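Local coordinates for NAD-dependent epimerase/dehydratase (Methanobrevibacter ruminantium, PDB 6DNT), which probably interconverts UDP-N-acetylglucosamine and its 4-epimer with bound NAD, and is captured here holding the bacterial cell-wall intermediate UDP-N-acetylmuramic acid, at residues A[311-316]-A[323-328]. Sequence-based numbering, arbitrary orientation.
Sequences ADISNL and PDEDKF
Leu316 lays one of its two methyl branches against the ring of Pro323, with CD1 3.8 Å from the ring's CD and 4.1 Å from its CG. The leucine is buried, so a purely hydrocarbon side chain suits it, and the proline presents the CD and CG methylenes of its rigid ring. A little way along, Ile313 adds a second, looser apolar touch, its CD1 lying 4.4 Å from Pro323 CG. The same methyl lies 3.9 Å from Glu325 OE1, the two side chains coming from opposite directions. A bend at chi2 (-72°) lets OE1 lie close to the isoleucine methyl; this is van der Waals contact, since no hydrogen bond or salt bridge joins the two segments. Glutamate suits this partly exposed margin of the contact, where its flexible chain can fold. In Ile313 the CG1 branch sits between the backbone N and the carbonyl carbon (chi1 58°), and isoleucine suits because this longer branch carries CD1 across to the other segment.

The backbone behind these side chains is shaped by Asp312. Its OD1 takes the amide N-H of Ser314 at 2.9 Å, nearly straight at 163°, and also the hydroxyl OG of Ser314 at 2.7 Å, on the syn side of the carboxylate. Aspartate suits because its short carboxylate reaches the amide two residues on, and serine because its hydroxyl adds a second donor to the same OD1. Leu273 packs on both Pro323 and Glu325, while Glu252 accepts from the amide of Asp324. The contact thus brings together two parts of the loop between strand 297-299 and helix 328-341 through small, mostly apolar packing, while residues 312-314 form an Asx turn leading into 3-10 structure.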
loop_
_atom_site.group_PDB
_atom_site.type_symbol
_atom_site.label_atom_id
_atom_site.label_comp_id
_atom_site.label_asym_id
_atom_site.label_seq_id
_atom_site.Cartn_x
_atom_site.Cartn_y
_atom_site.Cartn_z
ATOM N N ALA A 311 -14.139 16.645 4.710
ATOM C CA ALA A 311 -12.696 16.870 4.823
ATOM C C ALA A 311 -12.359 17.960 5.836
ATOM O O ALA A 311 -13.068 18.952 5.941
ATOM C CB ALA A 311 -12.117 17.265 3.477
ATOM N N ASP A 312 -11.245 17.785 6.537
ATOM C CA ASP A 312 -10.536 18.906 7.145
ATOM C C ASP A 312 -9.568 19.424 6.094
ATOM O O ASP A 312 -8.689 18.681 5.657
ATOM C CB ASP A 312 -9.770 18.469 8.402
ATOM C CG ASP A 312 -9.154 19.648 9.148
ATOM O OD1 ASP A 312 -8.523 20.517 8.511
ATOM O OD2 ASP A 312 -9.294 19.694 10.387
ATOM N N ILE A 313 -9.723 20.689 5.697
ATOM C CA ILE A 313 -8.885 21.279 4.635
ATOM C C ILE A 313 -7.861 22.314 5.146
ATOM O O ILE A 313 -7.350 23.113 4.365
ATOM C CB ILE A 313 -9.721 21.856 3.472
ATOM C CG1 ILE A 313 -10.699 22.924 3.956
ATOM C CG2 ILE A 313 -10.451 20.739 2.747
ATOM C CD1 ILE A 313 -11.087 23.889 2.855
ATOM N N SER A 314 -7.528 22.244 6.438
ATOM C CA SER A 314 -6.503 23.117 7.036
ATOM C C SER A 314 -5.182 23.094 6.260
ATOM O O SER A 314 -4.591 24.141 5.993
ATOM C CB SER A 314 -6.229 22.703 8.488
ATOM O OG SER A 314 -7.403 22.853 9.268
ATOM N N ASN A 315 -4.745 21.902 5.864
ATOM C CA ASN A 315 -3.457 21.758 5.195
ATOM C C ASN A 315 -3.412 22.240 3.744
ATOM O O ASN A 315 -2.344 22.244 3.146
ATOM C CB ASN A 315 -2.919 20.331 5.383
ATOM C CG ASN A 315 -2.476 20.085 6.819
ATOM O OD1 ASN A 315 -1.806 20.930 7.414
ATOM N ND2 ASN A 315 -2.867 18.968 7.387
ATOM N N LEU A 316 -4.532 22.714 3.189
ATOM C CA LEU A 316 -4.477 23.465 1.932
ATOM C C LEU A 316 -3.606 24.730 2.013
ATOM O O LEU A 316 -3.109 25.207 0.991
ATOM C CB LEU A 316 -5.872 23.819 1.421
ATOM C CG LEU A 316 -6.706 22.679 0.831
ATOM C CD1 LEU A 316 -8.075 23.191 0.428
ATOM C CD2 LEU A 316 -6.030 22.061 -0.383
ATOM N N PRO A 323 -9.904 27.484 -1.856
ATOM C CA PRO A 323 -10.976 27.319 -2.837
ATOM C C PRO A 323 -12.143 28.274 -2.583
ATOM O O PRO A 323 -12.344 28.710 -1.448
ATOM C CB PRO A 323 -11.404 25.864 -2.659
ATOM C CG PRO A 323 -10.984 25.498 -1.281
ATOM C CD PRO A 323 -9.752 26.298 -0.991
ATOM N N ASP A 324 -12.881 28.601 -3.640
ATOM C CA ASP A 324 -14.031 29.518 -3.533
ATOM C C ASP A 324 -15.101 28.842 -2.670
ATOM O O ASP A 324 -15.484 27.711 -2.949
ATOM C CB ASP A 324 -14.630 29.840 -4.911
ATOM C CG ASP A 324 -13.639 30.485 -5.872
ATOM O OD1 ASP A 324 -12.731 31.215 -5.421
ATOM O OD2 ASP A 324 -13.779 30.279 -7.098
ATOM N N GLU A 325 -15.574 29.522 -1.627
ATOM C CA GLU A 325 -16.479 28.886 -0.654
ATOM C C GLU A 325 -17.976 29.152 -0.896
ATOM O O GLU A 325 -18.804 28.522 -0.231
ATOM C CB GLU A 325 -16.067 29.234 0.797
ATOM C CG GLU A 325 -14.808 28.499 1.306
ATOM C CD GLU A 325 -14.999 26.998 1.603
ATOM O OE1 GLU A 325 -13.985 26.283 1.807
ATOM O OE2 GLU A 325 -16.153 26.516 1.640
ATOM N N ASP A 326 -18.326 30.020 -1.852
ATOM C CA ASP A 326 -19.741 30.323 -2.148
ATOM C C ASP A 326 -20.014 30.417 -3.658
ATOM O O ASP A 326 -20.632 31.374 -4.143
ATOM C CB ASP A 326 -20.155 31.618 -1.418
ATOM C CG ASP A 326 -21.670 31.736 -1.210
ATOM O OD1 ASP A 326 -22.379 30.702 -1.117
ATOM O OD2 ASP A 326 -22.153 32.886 -1.118
ATOM N N LYS A 327 -19.569 29.402 -4.402
ATOM C CA LYS A 327 -19.732 29.366 -5.856
ATOM C C LYS A 327 -20.398 28.085 -6.366
ATOM O O LYS A 327 -20.349 27.799 -7.554
ATOM C CB LYS A 327 -18.367 29.554 -6.531
ATOM C CG LYS A 327 -17.776 30.944 -6.380
ATOM C CD LYS A 327 -18.444 31.941 -7.312
ATOM C CE LYS A 327 -17.739 33.288 -7.300
ATOM N NZ LYS A 327 -17.935 34.007 -8.588
ATOM N N PHE A 328 -21.068 27.340 -5.495
ATOM C CA PHE A 328 -21.632 26.039 -5.897
ATOM C C PHE A 328 -22.657 26.148 -7.017
ATOM O O PHE A 328 -22.599 25.404 -7.989
ATOM C CB PHE A 328 -22.229 25.317 -4.689
ATOM C CG PHE A 328 -22.635 23.895 -4.965
ATOM C CD1 PHE A 328 -21.713 22.982 -5.466
ATOM C CD2 PHE A 328 -23.931 23.455 -4.707
ATOM C CE1 PHE A 328 -22.072 21.671 -5.717
ATOM C CE2 PHE A 328 -24.290 22.135 -4.944
ATOM C CZ PHE A 328 -23.355 21.240 -5.450
#